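Local structure of variant surface glycoprotein MITAT 1.1 (Trypanosoma brucei brucei, 5LY9) at residues L17-S22 with L101-D106; R93-A98 with E248-R253; V213-Y217 with T242-W246. The protein forms, as a GPI-anchored homodimer of which this chain is the N-terminal domain, a dense coat on the parasite surface through which trypanosomes evade host immunity by antigenic variation. Residues are numbered along the deposited sequence.

Interaction 1. Residues L17-S22 with L101-D106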
loop_
_atom_site.group_PDB
_atom_site.type_symbol
_atom_site.label_atom_id
_atom_site.label_comp_id
_atom_site.label_asym_id
_atom_site.label_seq_id
_atom_site.Cartn_x
_atom_site.Cartn_y
_atom_site.Cartn_z
ATOM N N LEU A 17 17.669 12.311 -5.730
ATOM C CA LEU A 17 16.849 11.108 -5.868
ATOM C C LEU A 17 16.272 10.712 -4.538
ATOM O O LEU A 17 15.067 10.411 -4.478
ATOM C CB LEU A 17 17.651 9.981 -6.481
ATOM C CG LEU A 17 16.985 8.598 -6.628
ATOM C CD1 LEU A 17 15.732 8.699 -7.521
ATOM C CD2 LEU A 17 17.951 7.524 -7.159
ATOM N N THR A 18 17.104 10.677 -3.465
ATOM C CA THR A 18 16.542 10.303 -2.188
ATOM C C THR A 18 15.422 11.271 -1.742
ATOM O O THR A 18 14.404 10.836 -1.201
ATOM C CB THR A 18 17.632 10.015 -1.098
ATOM O OG1 THR A 18 16.977 9.414 0.019
ATOM C CG2 THR A 18 18.220 11.258 -0.665
ATOM N N THR A 19 15.601 12.579 -2.006
ATOM C CA THR A 19 14.549 13.569 -1.770
ATOM C C THR A 19 13.258 13.239 -2.549
ATOM O O THR A 19 12.180 13.255 -1.985
ATOM C CB THR A 19 15.084 14.979 -2.113
ATOM O OG1 THR A 19 16.284 15.230 -1.321
ATOM C CG2 THR A 19 14.041 16.001 -1.852
ATOM N N GLU A 20 13.391 12.911 -3.799
ATOM C CA GLU A 20 12.221 12.574 -4.603
ATOM C C GLU A 20 11.534 11.308 -4.068
ATOM O O GLU A 20 10.301 11.282 -3.864
ATOM C CB GLU A 20 12.562 12.402 -6.082
ATOM C CG GLU A 20 11.357 11.981 -6.940
ATOM C CD GLU A 20 11.511 12.330 -8.403
ATOM O OE1 GLU A 20 11.697 13.571 -8.726
ATOM O OE2 GLU A 20 11.548 11.347 -9.195
ATOM N N LEU A 21 12.340 10.277 -3.823
ATOM C CA LEU A 21 11.846 8.993 -3.362
ATOM C C LEU A 21 11.115 9.092 -2.038
ATOM O O LEU A 21 10.215 8.327 -1.758
ATOM C CB LEU A 21 12.900 7.904 -3.373
ATOM C CG LEU A 21 13.602 7.504 -4.675
ATOM C CD1 LEU A 21 14.677 6.469 -4.318
ATOM C CD2 LEU A 21 12.587 6.932 -5.648
ATOM N N SER A 22 11.475 10.060 -1.225
ATOM C CA SER A 22 10.915 10.250 0.100
ATOM C C SER A 22 9.398 10.469 0.046
ATOM O O SER A 22 8.737 10.111 1.002
ATOM C CB SER A 22 11.623 11.434 0.817
ATOM O OG SER A 22 11.137 12.614 0.281
ATOM N N LEU A 101 14.996 1.037 -2.018
ATOM C CA LEU A 101 16.090 1.723 -2.707
ATOM C C LEU A 101 16.574 2.942 -1.904
ATOM O O LEU A 101 17.816 3.104 -1.700
ATOM C CB LEU A 101 15.676 2.083 -4.137
ATOM C CG LEU A 101 16.724 2.884 -4.868
ATOM C CD1 LEU A 101 17.966 2.074 -5.036
ATOM C CD2 LEU A 101 16.155 3.314 -6.234
ATOM N N LYS A 102 15.646 3.733 -1.357
ATOM C CA LYS A 102 16.004 4.887 -0.542
ATOM C C LYS A 102 16.786 4.488 0.681
ATOM O O LYS A 102 17.780 5.167 1.085
ATOM C CB LYS A 102 14.758 5.629 -0.155
ATOM C CG LYS A 102 15.047 6.828 0.672
ATOM C CD LYS A 102 13.870 7.730 0.800
ATOM C CE LYS A 102 13.859 8.621 2.024
ATOM N NZ LYS A 102 15.100 9.466 2.194
ATOM N N GLY A 103 16.422 3.335 1.278
ATOM C CA GLY A 103 17.159 2.885 2.486
ATOM C C GLY A 103 18.583 2.570 2.192
ATOM O O GLY A 103 19.491 2.869 2.992
ATOM N N SER A 104 18.870 1.975 1.035
ATOM C CA SER A 104 20.228 1.696 0.701
ATOM C C SER A 104 21.019 2.952 0.330
ATOM O O SER A 104 22.181 3.117 0.777
ATOM C CB SER A 104 20.359 0.731 -0.506
ATOM O OG SER A 104 19.651 -0.539 -0.181
ATOM N N ILE A 105 20.410 3.846 -0.474
ATOM C CA ILE A 105 21.046 5.120 -0.769
ATOM C C ILE A 105 21.376 5.867 0.521
ATOM O O ILE A 105 22.489 6.347 0.690
ATOM C CB ILE A 105 20.166 5.977 -1.670
ATOM C CG1 ILE A 105 20.051 5.256 -3.040
ATOM C CG2 ILE A 105 20.732 7.382 -1.793
ATOM C CD1 ILE A 105 18.985 5.921 -3.895
ATOM N N ASP A 106 20.426 5.970 1.423
ATOM C CA ASP A 106 20.649 6.778 2.624
ATOM C C ASP A 106 21.781 6.168 3.481
ATOM O O ASP A 106 22.604 6.866 4.092
ATOM C CB ASP A 106 19.341 6.932 3.426
ATOM C CG ASP A 106 18.324 7.852 2.765
ATOM O OD1 ASP A 106 18.648 8.444 1.694
ATOM O OD2 ASP A 106 17.209 7.988 3.361
#
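In the N-terminal domain of a class A variant surface glycoprotein, built around long helices, helix 8-21 packs here against the C-terminal part of helix 62-114. The axes of segments 17-21 and 101-106 run at 146° and approach to 9.8 Å, so these segments are roughly antiparallel, with Thr-18 and Lys-102 at the closest CA-CA distance, 5.7 Å. The polar part is a closed cluster of hydrogen bonds and a salt bridge among Thr-18, Lys-102 and Asp-106. Lys-102 NZ donates to Thr-18 OG1 at 2.9 Å, and Thr-18 OG1 in turn donates a hydrogen bond to Asp-106 OD1 at 2.6 Å, so the hydroxyl both accepts and donates. Lys-102 NZ also forms a salt bridge with Asp-106 OD2 at 2.8 Å, across one helical turn, and a further bond to the carbonyl of Ser-148. Asp-106 OD2 has a second partner in Tyr-100 OH of the second subunit, which places the cluster at the dimer interface. Glu-20 turns away from this contact, and its carboxylate is satisfied by Arg-253 and by residues of the loop around Thr-158. Ser-22 OG returns to Thr-19 O at 2.6 Å, while its CB rests on Lys-102 CE at 3.8 Å. Beside these polar groups lies an apolar strip: Leu-21 CD1 meets Leu-101 CD2 at 4.0 Å, and Leu-17 CD2 touches Ile-105 CD1 at 3.8 Å.

Interaction 2. Residues R93-A98 with E248-R253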
loop_
_atom_site.group_PDB
_atom_site.type_symbol
_atom_site.label_atom_id
_atom_site.label_comp_id
_atom_site.label_asym_id
_atom_site.label_seq_id
_atom_site.Cartn_x
_atom_site.Cartn_y
_atom_site.Cartn_z
ATOM N N ARG A 93 3.555 -2.025 -4.041
ATOM C CA ARG A 93 4.793 -2.397 -4.706
ATOM C C ARG A 93 5.672 -1.137 -4.897
ATOM O O ARG A 93 6.891 -1.121 -4.601
ATOM C CB ARG A 93 4.544 -3.049 -6.048
ATOM C CG ARG A 93 5.775 -3.490 -6.763
ATOM C CD ARG A 93 5.517 -3.715 -8.226
ATOM N NE ARG A 93 6.745 -4.120 -8.893
ATOM C CZ ARG A 93 6.827 -4.289 -10.192
ATOM N NH1 ARG A 93 5.747 -4.133 -10.986
ATOM N NH2 ARG A 93 7.953 -4.691 -10.709
ATOM N N SER A 94 5.081 -0.056 -5.407
ATOM C CA SER A 94 5.872 1.137 -5.678
ATOM C C SER A 94 6.341 1.824 -4.392
ATOM O O SER A 94 7.513 2.257 -4.295
ATOM C CB SER A 94 5.087 2.149 -6.533
ATOM O OG SER A 94 5.876 3.276 -6.888
ATOM N N ALA A 95 5.463 1.949 -3.427
ATOM C CA ALA A 95 5.857 2.516 -2.116
ATOM C C ALA A 95 7.035 1.732 -1.543
ATOM O O ALA A 95 8.021 2.349 -1.141
ATOM C CB ALA A 95 4.680 2.568 -1.163
ATOM N N ARG A 96 6.999 0.412 -1.554
ATOM C CA ARG A 96 8.067 -0.370 -0.902
ATOM C C ARG A 96 9.308 -0.402 -1.765
ATOM O O ARG A 96 10.432 -0.486 -1.225
ATOM C CB ARG A 96 7.582 -1.753 -0.512
ATOM C CG ARG A 96 7.367 -2.753 -1.624
ATOM C CD ARG A 96 8.631 -3.563 -1.772
ATOM N NE ARG A 96 8.578 -4.751 -2.668
ATOM C CZ ARG A 96 8.685 -4.702 -3.982
ATOM N NH1 ARG A 96 8.630 -3.551 -4.670
ATOM N NH2 ARG A 96 8.764 -5.821 -4.665
ATOM N N ALA A 97 9.150 -0.305 -3.075
ATOM C CA ALA A 97 10.317 -0.353 -3.966
ATOM C C ALA A 97 11.108 0.930 -3.753
ATOM O O ALA A 97 12.370 0.912 -3.599
ATOM C CB ALA A 97 9.886 -0.436 -5.378
ATOM N N ALA A 98 10.385 2.033 -3.735
ATOM C CA ALA A 98 11.056 3.336 -3.505
ATOM C C ALA A 98 11.717 3.383 -2.128
ATOM O O ALA A 98 12.882 3.826 -2.022
ATOM C CB ALA A 98 10.057 4.497 -3.634
ATOM N N GLU A 248 13.595 -2.350 -9.927
ATOM C CA GLU A 248 12.340 -2.532 -9.293
ATOM C C GLU A 248 11.625 -1.212 -8.965
ATOM O O GLU A 248 10.438 -1.060 -9.251
ATOM C CB GLU A 248 12.487 -3.386 -8.024
ATOM C CG GLU A 248 11.196 -3.497 -7.239
ATOM C CD GLU A 248 10.069 -4.282 -7.916
ATOM O OE1 GLU A 248 10.242 -4.893 -8.979
ATOM O OE2 GLU A 248 8.976 -4.291 -7.346
ATOM N N ALA A 249 12.338 -0.211 -8.427
ATOM C CA ALA A 249 11.696 1.112 -8.220
ATOM C C ALA A 249 11.249 1.738 -9.524
ATOM O O ALA A 249 10.191 2.321 -9.571
ATOM C CB ALA A 249 12.576 2.064 -7.479
ATOM N N TRP A 250 12.048 1.585 -10.567
ATOM C CA TRP A 250 11.680 2.146 -11.845
ATOM C C TRP A 250 10.434 1.539 -12.460
ATOM O O TRP A 250 9.493 2.255 -12.854
ATOM C CB TRP A 250 12.881 2.087 -12.795
ATOM C CG TRP A 250 12.587 2.375 -14.200
ATOM C CD1 TRP A 250 12.355 3.573 -14.760
ATOM C CD2 TRP A 250 12.616 1.417 -15.256
ATOM N NE1 TRP A 250 12.188 3.417 -16.148
ATOM C CE2 TRP A 250 12.300 2.097 -16.458
ATOM C CE3 TRP A 250 12.777 0.033 -15.283
ATOM C CZ2 TRP A 250 12.204 1.438 -17.711
ATOM C CZ3 TRP A 250 12.718 -0.637 -16.527
ATOM C CH2 TRP A 250 12.382 0.080 -17.712
ATOM N N GLU A 251 10.445 0.237 -12.568
ATOM C CA GLU A 251 9.300 -0.504 -13.124
ATOM C C GLU A 251 8.067 -0.328 -12.255
ATOM O O GLU A 251 6.970 -0.057 -12.776
ATOM C CB GLU A 251 9.644 -1.965 -13.269
ATOM C CG GLU A 251 8.505 -2.763 -13.857
ATOM C CD GLU A 251 8.888 -4.176 -14.230
ATOM O OE1 GLU A 251 9.502 -4.346 -15.335
ATOM O OE2 GLU A 251 8.622 -5.075 -13.413
ATOM N N ALA A 252 8.210 -0.401 -10.928
ATOM C CA ALA A 252 7.041 -0.257 -10.089
ATOM C C ALA A 252 6.458 1.143 -10.236
ATOM O O ALA A 252 5.247 1.326 -10.227
ATOM C CB ALA A 252 7.402 -0.513 -8.646
ATOM N N ARG A 253 7.320 2.151 -10.342
ATOM C CA ARG A 253 6.773 3.472 -10.514
ATOM C C ARG A 253 5.976 3.580 -11.809
ATOM O O ARG A 253 4.871 4.152 -11.847
ATOM C CB ARG A 253 7.883 4.542 -10.420
ATOM C CG ARG A 253 7.285 5.880 -9.971
ATOM C CD ARG A 253 8.255 6.985 -9.882
ATOM N NE ARG A 253 7.710 8.066 -9.063
ATOM C CZ ARG A 253 8.299 9.244 -8.920
ATOM N NH1 ARG A 253 9.468 9.538 -9.580
ATOM N NH2 ARG A 253 7.751 10.130 -8.050
HETATM O O HOH W 1 5.367 -5.469 -13.508
HETATM O O HOH W 2 9.035 3.058 -6.876
#
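Segments 93-98 and 248-253 of helices 62-114 and 244-254 run roughly antiparallel, their N-to-C directions at 155° and the axes 8.3 Å apart at closest approach. Glu-248 opens the contact with a bidentate salt bridge: Arg-93 NE to Glu-248 OE2 is 2.7 Å and Arg-93 NH2 to Glu-248 OE1 2.9 Å, with N-H...acceptor angles of 171°. Arg-96 NH1 reaches the same Glu-248 OE2 at 2.8 Å, and Arg-96 also bonds Pro-150 O of the second subunit. Ala-249 faces Ala-97, CB to CB 4.2 Å, and its carbonyl shares water 2 with Ser-94 O. Glu-251 OE2 takes Arg-93 NH2 at 2.8 Å, water 1 bridging Arg-93 NH1 to the same oxygen. Ala-252 CB sits 3.7 Å from Ser-94 CA and covers one face of the Arg-93 guanidinium. Arg-253 lays its CA 3.7 Å from Ser-94 OG, which bonds Glu-256, while its guanidinium pairs with Glu-20. Small alanines permit this close antiparallel helix-helix packing, with a salt-bridge network along its side, within the helical N-terminal domain of an A-type VSG.

Interaction 3. Residues V213-Y217 with T242-W246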
loop_
_atom_site.group_PDB
_atom_site.type_symbol
_atom_site.label_atom_id
_atom_site.label_comp_id
_atom_site.label_asym_id
_atom_site.label_seq_id
_atom_site.Cartn_x
_atom_site.Cartn_y
_atom_site.Cartn_z
ATOM N N VAL A 213 28.178 -1.608 -4.462
ATOM C CA VAL A 213 27.544 -0.857 -3.365
ATOM C C VAL A 213 26.458 0.042 -3.966
ATOM O O VAL A 213 26.244 0.049 -5.178
ATOM C CB VAL A 213 28.564 -0.098 -2.522
ATOM C CG1 VAL A 213 29.561 -1.072 -1.897
ATOM C CG2 VAL A 213 29.273 0.991 -3.328
ATOM N N LEU A 214 25.761 0.787 -3.120
ATOM C CA LEU A 214 24.623 1.604 -3.553
ATOM C C LEU A 214 23.648 0.714 -4.333
ATOM O O LEU A 214 23.203 1.074 -5.470
ATOM C CB LEU A 214 25.063 2.844 -4.332
ATOM C CG LEU A 214 25.530 4.016 -3.443
ATOM C CD1 LEU A 214 26.441 4.957 -4.173
ATOM C CD2 LEU A 214 24.369 4.785 -2.821
ATOM N N ALA A 215 23.375 -0.479 -3.785
ATOM C CA ALA A 215 22.461 -1.461 -4.424
ATOM C C ALA A 215 22.780 -1.741 -5.895
ATOM O O ALA A 215 21.916 -1.952 -6.734
ATOM C CB ALA A 215 21.025 -0.991 -4.233
ATOM N N GLY A 216 24.069 -1.815 -6.191
ATOM C CA GLY A 216 24.539 -2.174 -7.522
ATOM C C GLY A 216 24.929 -1.015 -8.428
ATOM O O GLY A 216 25.433 -1.225 -9.518
ATOM N N TYR A 217 24.666 0.214 -8.044
ATOM C CA TYR A 217 24.985 1.341 -8.885
ATOM C C TYR A 217 26.479 1.569 -8.990
ATOM O O TYR A 217 27.010 1.892 -10.093
ATOM C CB TYR A 217 24.308 2.609 -8.308
ATOM C CG TYR A 217 24.668 3.910 -8.900
ATOM C CD1 TYR A 217 24.683 4.106 -10.278
ATOM C CD2 TYR A 217 24.924 4.985 -8.100
ATOM C CE1 TYR A 217 25.013 5.345 -10.809
ATOM C CE2 TYR A 217 25.257 6.216 -8.616
ATOM C CZ TYR A 217 25.238 6.443 -9.965
ATOM O OH TYR A 217 25.591 7.679 -10.505
ATOM N N THR A 242 21.763 -6.624 -12.876
ATOM C CA THR A 242 22.877 -5.827 -12.312
ATOM C C THR A 242 22.540 -4.868 -11.175
ATOM O O THR A 242 23.428 -4.491 -10.377
ATOM C CB THR A 242 23.575 -5.030 -13.405
ATOM O OG1 THR A 242 22.669 -4.159 -14.109
ATOM C CG2 THR A 242 24.223 -6.044 -14.494
ATOM N N ALA A 243 21.264 -4.471 -11.084
ATOM C CA ALA A 243 20.887 -3.441 -10.144
ATOM C C ALA A 243 19.415 -3.648 -9.816
ATOM O O ALA A 243 18.596 -2.798 -10.095
ATOM C CB ALA A 243 21.166 -2.074 -10.747
ATOM N N PRO A 244 19.070 -4.832 -9.272
ATOM C CA PRO A 244 17.630 -5.148 -9.148
ATOM C C PRO A 244 16.832 -4.104 -8.385
ATOM O O PRO A 244 15.700 -3.880 -8.771
ATOM C CB PRO A 244 17.575 -6.513 -8.435
ATOM C CG PRO A 244 18.910 -6.672 -7.893
ATOM C CD PRO A 244 19.897 -5.954 -8.770
ATOM N N ALA A 245 17.305 -3.579 -7.265
ATOM C CA ALA A 245 16.483 -2.600 -6.547
ATOM C C ALA A 245 16.166 -1.366 -7.390
ATOM O O ALA A 245 15.085 -0.762 -7.235
ATOM C CB ALA A 245 17.112 -2.188 -5.231
ATOM N N TRP A 246 17.110 -0.964 -8.262
ATOM C CA TRP A 246 16.930 0.184 -9.153
ATOM C C TRP A 246 15.941 -0.139 -10.259
ATOM O O TRP A 246 15.071 0.653 -10.537
ATOM C CB TRP A 246 18.253 0.605 -9.768
ATOM C CG TRP A 246 19.241 1.046 -8.739
ATOM C CD1 TRP A 246 20.082 0.279 -7.995
ATOM C CD2 TRP A 246 19.555 2.392 -8.406
ATOM N NE1 TRP A 246 20.895 1.063 -7.229
ATOM C CE2 TRP A 246 20.604 2.370 -7.468
ATOM C CE3 TRP A 246 19.050 3.619 -8.795
ATOM C CZ2 TRP A 246 21.136 3.562 -6.909
ATOM C CZ3 TRP A 246 19.570 4.773 -8.237
ATOM C CH2 TRP A 246 20.586 4.745 -7.322
HETATM O O HOH W 3 19.981 -3.847 -6.301
#
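Residues 213-217 form the tight turn of a beta hairpin, between strands 211-213 and 218-220, while 242-246 turn from helix 239-242 into helix 244-254. Leu-214 and Ala-215 take left-handed backbone angles (53/45 and 50/39), and Gly-216 follows at 98/-9. A CB on Gly-216 would lie 2.6 Å from Thr-242 O and jam against the carbonyl O of Ala-215, so the absence of a side chain permits both the turn and the 4.7 Å CA-CA approach to Ala-243. Ala-243, at -155/60, breaks the helical path and occupies the N-cap position of helix 244-254. Water 3 joins the backbones, donating to Ala-215 O at 2.7 Å and accepting from Ala-245 N at 2.9 Å. Glu-107 of the second subunit accepts from the backbone N of Leu-214 and Ala-215 of this chain. Among the side chains Trp-246 dominates, with 83 Å² covered; its indole also packs on Leu-14, Leu-17 and Leu-101. Leu-214 packs on Leu-14 and Phe-108, which places the turn against the helical core. Ala-215 CB meets Ala-245 CB at 4.2 Å, and Tyr-217 CB lies 3.6 Å from Trp-246 CZ2. Trp-246 NE1 donates to Leu-214 O at 2.9 Å with an N-H...acceptor angle of 150°.

From the N terminus, helix 8-21 is met by residues 101-106 of helix 62-114, and interaction 1 closes this largely helical excursion. Before that closure the chain has passed 93-98, which waits for 248-253, so interactions 1 and 2 cross. Interaction 3 closes a short loop nested inside the much longer one of interaction 2, and follows interaction 1 in series. Direct touches join interaction 1 to each of the others: Glu-20 OE2 to Arg-253 NH1 at 2.8 Å for interaction 2, and Leu-17 CD2 to Trp-246 CZ3 at 3.4 Å for interaction 3. Interactions 2 and 3 merely adjoin along helix 244-254. Together they tie hairpin and helices beside the second subunit.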